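Local structure of catalase (4QOL) at residues Q264-S269 against Y276-P281; I325-S328 against L332-G335. The protein breaks down hydrogen peroxide to water and oxygen as a heme catalase, and shows peroxidase-like reactivity toward phenolic substrates that reach its heme. All coordinates share one frame; numbering follows the deposited sequence.

Interaction 1: residues Q264-S269 against Y276-P281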
ATOM      1  N   GLN A 264       0.170  -4.468 -42.143  1.00 20.09           N
ATOM      2  CA  GLN A 264      -0.669  -3.931 -43.217  1.00 19.27           C
ATOM      3  C   GLN A 264      -0.739  -2.427 -43.084  1.00 19.30           C
ATOM      4  O   GLN A 264      -0.777  -1.892 -41.965  1.00 17.77           O
ATOM      5  CB  GLN A 264      -2.111  -4.485 -43.078  1.00 19.54           C
ATOM      6  CG  GLN A 264      -2.285  -5.974 -43.190  1.00 20.21           C
ATOM      7  CD  GLN A 264      -3.698  -6.406 -42.810  1.00 21.25           C
ATOM      8  OE1 GLN A 264      -4.049  -6.452 -41.634  1.00 20.07           O
ATOM      9  NE2 GLN A 264      -4.517  -6.722 -43.814  1.00 20.25           N
ATOM     10  N   LEU A 265      -0.743  -1.747 -44.230  1.00 18.95           N
ATOM     11  CA  LEU A 265      -0.752  -0.291 -44.255  1.00 20.66           C
ATOM     12  C   LEU A 265      -1.973   0.187 -45.053  1.00 20.19           C
ATOM     13  O   LEU A 265      -2.259  -0.343 -46.135  1.00 21.83           O
ATOM     14  CB  LEU A 265       0.552   0.277 -44.850  1.00 23.11           C
ATOM     15  CG  LEU A 265       1.793   0.067 -43.965  1.00 26.08           C
ATOM     16  CD1 LEU A 265       3.068   0.198 -44.770  1.00 26.48           C
ATOM     17  CD2 LEU A 265       1.789   1.054 -42.797  1.00 26.92           C
ATOM     18  N   MET A 266      -2.696   1.157 -44.507  1.00 19.24           N
ATOM     19  CA  MET A 266      -3.894   1.735 -45.134  1.00 20.33           C
ATOM     20  C   MET A 266      -3.803   3.250 -45.126  1.00 21.07           C
ATOM     21  O   MET A 266      -3.491   3.857 -44.101  1.00 21.78           O
ATOM     22  CB  MET A 266      -5.141   1.240 -44.385  1.00 20.13           C
ATOM     23  CG  MET A 266      -6.425   1.918 -44.775  1.00 19.51           C
ATOM     24  SD  MET A 266      -7.810   1.441 -43.684  1.00 20.91           S
ATOM     25  CE  MET A 266      -8.114  -0.254 -44.078  1.00 21.38           C
ATOM     26  N   PRO A 267      -4.063   3.896 -46.279  1.00 20.80           N
ATOM     27  CA  PRO A 267      -4.235   5.352 -46.239  1.00 23.24           C
ATOM     28  C   PRO A 267      -5.341   5.819 -45.327  1.00 21.99           C
ATOM     29  O   PRO A 267      -6.378   5.214 -45.293  1.00 19.68           O
ATOM     30  CB  PRO A 267      -4.619   5.715 -47.686  1.00 23.24           C
ATOM     31  CG  PRO A 267      -4.337   4.526 -48.513  1.00 23.83           C
ATOM     32  CD  PRO A 267      -4.239   3.315 -47.615  1.00 22.46           C
ATOM     33  N   LEU A 268      -5.139   6.933 -44.623  1.00 23.66           N
ATOM     34  CA  LEU A 268      -6.217   7.481 -43.792  1.00 27.31           C
ATOM     35  C   LEU A 268      -7.459   7.679 -44.617  1.00 27.96           C
ATOM     36  O   LEU A 268      -8.572   7.472 -44.127  1.00 29.93           O
ATOM     37  CB  LEU A 268      -5.829   8.805 -43.174  1.00 27.80           C
ATOM     38  CG  LEU A 268      -4.669   8.813 -42.202  1.00 28.90           C
ATOM     39  CD1 LEU A 268      -4.507  10.230 -41.649  1.00 30.40           C
ATOM     40  CD2 LEU A 268      -4.896   7.824 -41.089  1.00 30.48           C
ATOM     41  N   SER A 269      -7.279   8.044 -45.877  1.00 28.73           N
ATOM     42  CA  SER A 269      -8.424   8.387 -46.715  1.00 32.86           C
ATOM     43  C   SER A 269      -9.305   7.187 -47.101  1.00 31.62           C
ATOM     44  O   SER A 269     -10.382   7.392 -47.659  1.00 35.39           O
ATOM     45  CB  SER A 269      -7.953   9.098 -47.999  1.00 31.15           C
ATOM     46  OG  SER A 269      -7.044   8.304 -48.738  1.00 32.31           O
ATOM     47  N   TYR A 276     -16.984  -0.545 -43.048  1.00 19.36           N
ATOM     48  CA  TYR A 276     -16.771  -0.624 -41.609  1.00 18.57           C
ATOM     49  C   TYR A 276     -15.828   0.506 -41.287  1.00 19.20           C
ATOM     50  O   TYR A 276     -15.234   1.160 -42.184  1.00 19.30           O
ATOM     51  CB  TYR A 276     -16.227  -2.011 -41.250  1.00 18.66           C
ATOM     52  CG  TYR A 276     -14.891  -2.339 -41.892  1.00 18.81           C
ATOM     53  CD1 TYR A 276     -14.811  -2.957 -43.129  1.00 18.59           C
ATOM     54  CD2 TYR A 276     -13.711  -2.040 -41.252  1.00 19.63           C
ATOM     55  CE1 TYR A 276     -13.597  -3.305 -43.709  1.00 20.54           C
ATOM     56  CE2 TYR A 276     -12.478  -2.371 -41.836  1.00 19.84           C
ATOM     57  CZ  TYR A 276     -12.410  -2.937 -43.093  1.00 20.58           C
ATOM     58  OH  TYR A 276     -11.177  -3.262 -43.633  1.00 20.15           O
ATOM     59  N   ASP A 277     -15.707   0.779 -40.001  1.00 18.89           N
ATOM     60  CA  ASP A 277     -14.697   1.725 -39.460  1.00 18.75           C
ATOM     61  C   ASP A 277     -13.355   0.991 -39.294  1.00 17.88           C
ATOM     62  O   ASP A 277     -13.268   0.000 -38.579  1.00 18.11           O
ATOM     63  CB  ASP A 277     -15.179   2.288 -38.119  1.00 18.91           C
ATOM     64  CG  ASP A 277     -14.261   3.306 -37.520  1.00 19.15           C
ATOM     65  OD1 ASP A 277     -13.033   3.313 -37.787  1.00 20.60           O
ATOM     66  OD2 ASP A 277     -14.782   4.111 -36.772  1.00 21.43           O
ATOM     67  N   PRO A 278     -12.280   1.448 -40.008  1.00 18.05           N
ATOM     68  CA  PRO A 278     -11.016   0.736 -39.945  1.00 18.20           C
ATOM     69  C   PRO A 278     -10.393   0.757 -38.524  1.00 17.85           C
ATOM     70  O   PRO A 278      -9.484  -0.040 -38.276  1.00 20.49           O
ATOM     71  CB  PRO A 278     -10.148   1.442 -40.981  1.00 18.75           C
ATOM     72  CG  PRO A 278     -10.784   2.743 -41.144  1.00 18.36           C
ATOM     73  CD  PRO A 278     -12.249   2.474 -41.032  1.00 18.56           C
ATOM     74  N   CYS A 279     -10.877   1.646 -37.659  1.00 17.14           N
ATOM     75  CA  CYS A 279     -10.420   1.756 -36.268  1.00 17.27           C
ATOM     76  C   CYS A 279     -11.430   1.139 -35.282  1.00 16.85           C
ATOM     77  O   CYS A 279     -11.362   1.377 -34.058  1.00 16.90           O
ATOM     78  CB  CYS A 279     -10.135   3.191 -35.882  1.00 18.34           C
ATOM     79  SG  CYS A 279      -8.721   3.901 -36.800  1.00 19.35           S
ATOM     80  N   ASP A 280     -12.330   0.298 -35.793  1.00 16.79           N
ATOM     81  CA  ASP A 280     -13.147  -0.574 -34.981  1.00 15.71           C
ATOM     82  C   ASP A 280     -12.413  -1.908 -34.701  1.00 15.70           C
ATOM     83  O   ASP A 280     -12.199  -2.678 -35.617  1.00 19.43           O
ATOM     84  CB  ASP A 280     -14.466  -0.887 -35.772  1.00 17.01           C
ATOM     85  CG  ASP A 280     -15.450  -1.789 -35.018  1.00 17.48           C
ATOM     86  OD1 ASP A 280     -15.132  -2.273 -33.908  1.00 17.49           O
ATOM     87  OD2 ASP A 280     -16.554  -2.085 -35.581  1.00 15.43           O
ATOM     88  N   PRO A 281     -12.018  -2.177 -33.428  1.00 14.05           N
ATOM     89  CA  PRO A 281     -11.191  -3.362 -33.148  1.00 13.70           C
ATOM     90  C   PRO A 281     -11.984  -4.693 -33.138  1.00 13.85           C
ATOM     91  O   PRO A 281     -11.380  -5.710 -32.918  1.00 14.21           O
ATOM     92  CB  PRO A 281     -10.623  -3.049 -31.775  1.00 12.54           C
ATOM     93  CG  PRO A 281     -11.731  -2.304 -31.104  1.00 13.71           C
ATOM     94  CD  PRO A 281     -12.371  -1.451 -32.211  1.00 13.21           C
TER
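Met266 reaches from its strand across to the ring of Pro278, and this thin, apolar bridge makes up most of the contact, with Tyr276 adding a smaller share. Its CB starts toward the loop, and CG continues outward because it stands anti to the backbone N (chi1 171°). At CG the gap is still wide, 5.3 Å to Pro278 CB, so these two carbons act mainly as a spacer. SD does the touching: it lies 3.6 Å from Pro278 CB and looks more distantly on Pro278 CG. The chain then bends at the last torsion (chi3 -69°), which keeps CE beside the proline, 4.1 Å from Pro278 CB, and brings it to 4.3 Å from Tyr276 OH. The methionine chain and the proline ring cross at about a right angle. A long, unbranched, polarisable side chain suits this place, since it can span the distance and lay its sulfur against CB and CG of the ring.

Proline is equally apt opposite it. It occupies the second position of a type I turn from Asp277 to Asp280, where its fixed backbone torsion fits. An Asx turn secures the same bend: Cys279 N donates to Asp277 OD1 at 2.7 Å, on the anti side and 33° out of the carboxylate plane. Pro278 O is taken by Thr201 OG1 and Trp285 NE1, and Trp285 also packs on Met266. The methionine sits near the end of strand 258-267, hydrogen-bonded through its backbone to Tyr213 of strand 211-220, and faces the loop that leads on to strand 293-302, the other sheet neighbour of its strand.

Interaction 2: residues I325-S328 against L332-G335. With HEM (protoporphyrin IX containing Fe), chain E.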
ATOM      1  N   ILE A 325       5.295   6.279 -34.071  1.00 16.09           N
ATOM      2  CA  ILE A 325       4.189   5.336 -33.827  1.00 16.11           C
ATOM      3  C   ILE A 325       3.257   5.932 -32.807  1.00 17.33           C
ATOM      4  O   ILE A 325       3.679   6.262 -31.689  1.00 16.98           O
ATOM      5  CB  ILE A 325       4.722   4.016 -33.287  1.00 16.66           C
ATOM      6  CG1 ILE A 325       5.822   3.418 -34.179  1.00 17.34           C
ATOM      7  CG2 ILE A 325       3.599   2.980 -33.195  1.00 15.91           C
ATOM      8  CD1 ILE A 325       6.496   2.130 -33.719  1.00 18.31           C
ATOM      9  N   GLU A 326       2.009   6.116 -33.220  1.00 18.06           N
ATOM     10  CA  GLU A 326       1.006   6.827 -32.443  1.00 16.95           C
ATOM     11  C   GLU A 326      -0.284   6.006 -32.286  1.00 16.36           C
ATOM     12  O   GLU A 326      -0.529   5.084 -33.051  1.00 15.92           O
ATOM     13  CB  GLU A 326       0.720   8.175 -33.095  1.00 17.87           C
ATOM     14  CG  GLU A 326       1.939   9.088 -32.955  1.00 19.82           C
ATOM     15  CD  GLU A 326       1.811  10.454 -33.541  1.00 19.93           C
ATOM     16  OE1 GLU A 326       0.677  10.923 -33.712  1.00 25.28           O
ATOM     17  OE2 GLU A 326       2.888  11.075 -33.789  1.00 21.12           O
ATOM     18  N   ALA A 327      -1.095   6.373 -31.283  1.00 15.60           N
ATOM     19  CA  ALA A 327      -2.425   5.750 -31.126  1.00 16.37           C
ATOM     20  C   ALA A 327      -3.308   6.136 -32.288  1.00 16.01           C
ATOM     21  O   ALA A 327      -3.149   7.226 -32.886  1.00 17.86           O
ATOM     22  CB  ALA A 327      -3.059   6.171 -29.800  1.00 15.83           C
ATOM     23  N   SER A 328      -4.213   5.284 -32.678  1.00 16.22           N
ATOM     24  CA  SER A 328      -5.329   5.734 -33.450  1.00 17.28           C
ATOM     25  C   SER A 328      -6.461   6.158 -32.508  1.00 18.67           C
ATOM     26  O   SER A 328      -6.432   5.898 -31.271  1.00 21.49           O
ATOM     27  CB  SER A 328      -5.830   4.653 -34.381  1.00 17.93           C
ATOM     28  OG  SER A 328      -6.576   3.627 -33.689  1.00 15.98           O
ATOM     29  N   LEU A 332     -11.448   1.704 -27.844  1.00 14.21           N
ATOM     30  CA  LEU A 332     -10.993   0.616 -26.951  1.00 13.92           C
ATOM     31  C   LEU A 332      -9.509   0.899 -26.605  1.00 13.94           C
ATOM     32  O   LEU A 332      -9.170   1.004 -25.403  1.00 14.06           O
ATOM     33  CB  LEU A 332     -11.192  -0.713 -27.678  1.00 14.16           C
ATOM     34  CG  LEU A 332     -10.978  -1.931 -26.753  1.00 13.25           C
ATOM     35  CD1 LEU A 332     -12.139  -2.076 -25.772  1.00 13.92           C
ATOM     36  CD2 LEU A 332     -10.800  -3.123 -27.634  1.00 13.54           C
ATOM     37  N   LEU A 333      -8.708   1.180 -27.625  1.00 13.36           N
ATOM     38  CA  LEU A 333      -7.283   1.601 -27.413  1.00 13.98           C
ATOM     39  C   LEU A 333      -7.171   2.829 -26.505  1.00 16.01           C
ATOM     40  O   LEU A 333      -6.338   2.858 -25.595  1.00 15.94           O
ATOM     41  CB  LEU A 333      -6.613   1.862 -28.722  1.00 15.17           C
ATOM     42  CG  LEU A 333      -5.190   2.432 -28.674  1.00 14.32           C
ATOM     43  CD1 LEU A 333      -4.240   1.528 -27.917  1.00 15.11           C
ATOM     44  CD2 LEU A 333      -4.695   2.647 -30.132  1.00 16.02           C
ATOM     45  N   GLN A 334      -8.010   3.810 -26.740  1.00 15.57           N
ATOM     46  CA  GLN A 334      -7.921   5.017 -25.963  1.00 16.52           C
ATOM     47  C   GLN A 334      -7.950   4.782 -24.439  1.00 15.81           C
ATOM     48  O   GLN A 334      -7.193   5.388 -23.708  1.00 14.68           O
ATOM     49  CB  GLN A 334      -8.985   6.033 -26.391  1.00 18.88           C
ATOM     50  CG  GLN A 334      -8.842   6.525 -27.825  1.00 18.11           C
ATOM     51  CD  GLN A 334      -7.886   7.670 -28.008  1.00 17.42           C
ATOM     52  OE1 GLN A 334      -7.971   8.668 -27.302  1.00 15.19           O
ATOM     53  NE2 GLN A 334      -6.957   7.528 -28.907  1.00 16.99           N
ATOM     54  N   GLY A 335      -8.863   3.956 -23.981  1.00 14.05           N
ATOM     55  CA  GLY A 335      -8.928   3.621 -22.585  1.00 13.81           C
ATOM     56  C   GLY A 335      -7.706   2.891 -22.088  1.00 14.09           C
ATOM     57  O   GLY A 335      -7.297   3.053 -20.926  1.00 12.70           O
TER
HETATM   58  CHA HEM E 501      -3.138  -6.878 -19.216  0.50 11.44           C
HETATM   59  CHB HEM E 501      -6.667  -3.549 -19.215  0.50 11.38           C
HETATM   60  CHC HEM E 501      -7.763  -4.832 -23.901  0.50 11.70           C
HETATM   61  CHD HEM E 501      -3.766  -7.571 -23.957  0.50 11.68           C
HETATM   62  C1A HEM E 501      -4.027  -5.895 -18.810  0.50 11.90           C
HETATM   63  C2A HEM E 501      -4.092  -5.322 -17.499  0.50 12.00           C
HETATM   64  C3A HEM E 501      -5.080  -4.386 -17.504  0.50 11.81           C
HETATM   65  C4A HEM E 501      -5.620  -4.374 -18.804  0.50 11.64           C
HETATM   66  CMA HEM E 501      -5.548  -3.417 -16.458  0.50 11.00           C
HETATM   67  CAA HEM E 501      -3.177  -5.684 -16.374  0.50 11.68           C
HETATM   68  CBA HEM E 501      -1.800  -5.096 -16.746  0.50 12.41           C
HETATM   69  CGA HEM E 501      -0.824  -5.214 -15.636  0.50 12.77           C
HETATM   70  O1A HEM E 501       0.381  -5.012 -15.894  0.50 14.19           O
HETATM   71  O2A HEM E 501      -1.196  -5.402 -14.456  0.50 12.33           O
HETATM   72  C1B HEM E 501      -7.252  -3.668 -20.507  0.50 11.68           C
HETATM   73  C2B HEM E 501      -8.367  -2.866 -20.908  0.50 11.46           C
HETATM   74  C3B HEM E 501      -8.699  -3.217 -22.191  0.50 11.30           C
HETATM   75  C4B HEM E 501      -7.725  -4.229 -22.626  0.50 11.40           C
HETATM   76  CMB HEM E 501      -9.028  -1.825 -20.040  0.50 11.98           C
HETATM   77  CAB HEM E 501      -9.738  -2.674 -23.068  0.50 11.38           C
HETATM   78  CBB HEM E 501     -10.321  -1.515 -22.747  0.50 12.26           C
HETATM   79  C1C HEM E 501      -6.750  -5.693 -24.323  0.50 11.92           C
HETATM   80  C2C HEM E 501      -6.505  -5.991 -25.644  0.50 12.05           C
HETATM   81  C3C HEM E 501      -5.398  -6.782 -25.655  0.50 11.67           C
HETATM   82  C4C HEM E 501      -4.902  -6.910 -24.337  0.50 12.01           C
HETATM   83  CMC HEM E 501      -7.402  -5.581 -26.793  0.50 11.80           C
HETATM   84  CAC HEM E 501      -4.718  -7.241 -26.819  0.50 12.51           C
HETATM   85  CBC HEM E 501      -4.840  -6.518 -27.920  0.50 12.74           C
HETATM   86  C1D HEM E 501      -3.306  -7.573 -22.631  0.50 11.43           C
HETATM   87  C2D HEM E 501      -2.138  -8.360 -22.235  0.50 11.05           C
HETATM   88  C3D HEM E 501      -1.960  -8.209 -20.919  0.50 10.61           C
HETATM   89  C4D HEM E 501      -3.028  -7.304 -20.510  0.50 11.46           C
HETATM   90  CMD HEM E 501      -1.348  -9.190 -23.202  0.50 10.93           C
HETATM   91  CAD HEM E 501      -0.879  -8.805 -20.051  0.50 10.40           C
HETATM   92  CBD HEM E 501       0.368  -7.913 -20.244  0.50 10.48           C
HETATM   93  CGD HEM E 501       1.420  -8.563 -19.393  0.50 10.87           C
HETATM   94  O1D HEM E 501       2.021  -9.513 -19.882  0.50 10.55           O
HETATM   95  O2D HEM E 501       1.679  -8.157 -18.229  0.50 10.68           O
HETATM   96  NA  HEM E 501      -4.969  -5.275 -19.636  0.50 12.83           N
HETATM   97  NB  HEM E 501      -6.931  -4.439 -21.563  0.50 11.60           N
HETATM   98  NC  HEM E 501      -5.734  -6.188 -23.536  0.50 12.34           N
HETATM   99  ND  HEM E 501      -3.819  -6.947 -21.577  0.50 11.80           N
HETATM  100 FE   HEM E 501      -5.315  -5.745 -21.576  0.50 14.59          FE
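The flat amide of Gln334 meets Ser328 through its NE2 end, donating to Ser328 O at 2.9 Å with the acceptor nearly in the amide's own plane. The arrangement is a strand-to-helix turn of the catalase fold: strand 325-327 gives way to helix 331-348, which in this family carries the proximal tyrosine. At the other end of the amide, Gln334 OE1 accepts from Ser32 N of the second subunit, while Asp35 of the third subunit packs against this side chain too. The second flat group, the heme, is met at its edge, not over a face: Leu332 CD1 lies 3.6 Å from the vinyl carbon CBB of HEM, nearly level with the porphyrin plane.

Asp330 OD1 accepts from Leu333 N at the start of helix 331-348. Gln334 gains its reach by a kink at the second torsion (chi2 -85°), which swings the amide back toward the strand end. Its N-H...O angle is 146°, and the donor is tilted 33° from the carbonyl plane of Ser328. Exchanging the glutamine for an alanine would probably leave Ser328 O without this donor and Ser32 N of the second subunit without its acceptor, undoing a link between subunits.

Leucine suits the position just before the glutamine because one branch can fill the inside of the turn: Leu333 CD2 is 3.9 Å from Ala327 CB, whose small methyl lets helix and strand come close. NE2 of Gln334 is 4.2 Å from the same Ala327 CB. Serine fits the bend itself, for Ser328 OG pairs with both Thr201 O and Asp330 N. By contrast Ser328 N is buried without a polar partner, with the methyl Leu333 CD2 lying 3.7 Å from it.

Overall arrangement
Interactions 1 and 2 follow one another along the chain, their centres 13 Å apart, and both reach the same antiparallel sheet. They touch directly at two points: Pro281 CG lies 3.7 Å from Leu332 CD2, and Cys279 SG 3.8 Å from Ser328 OG. Thr201 joins them further, giving its hydroxyl to Pro278 O in one and its carbonyl to Ser328 OG in the other. The heme is approached from interaction 2, where Leu332 CD1 stands 8.8 Å from the iron atom, FE of HEM. Pro281 thus stands behind Leu332, one shell from the heme, and the Met266 contact lies farther out, on strand 258-267 of the sheet.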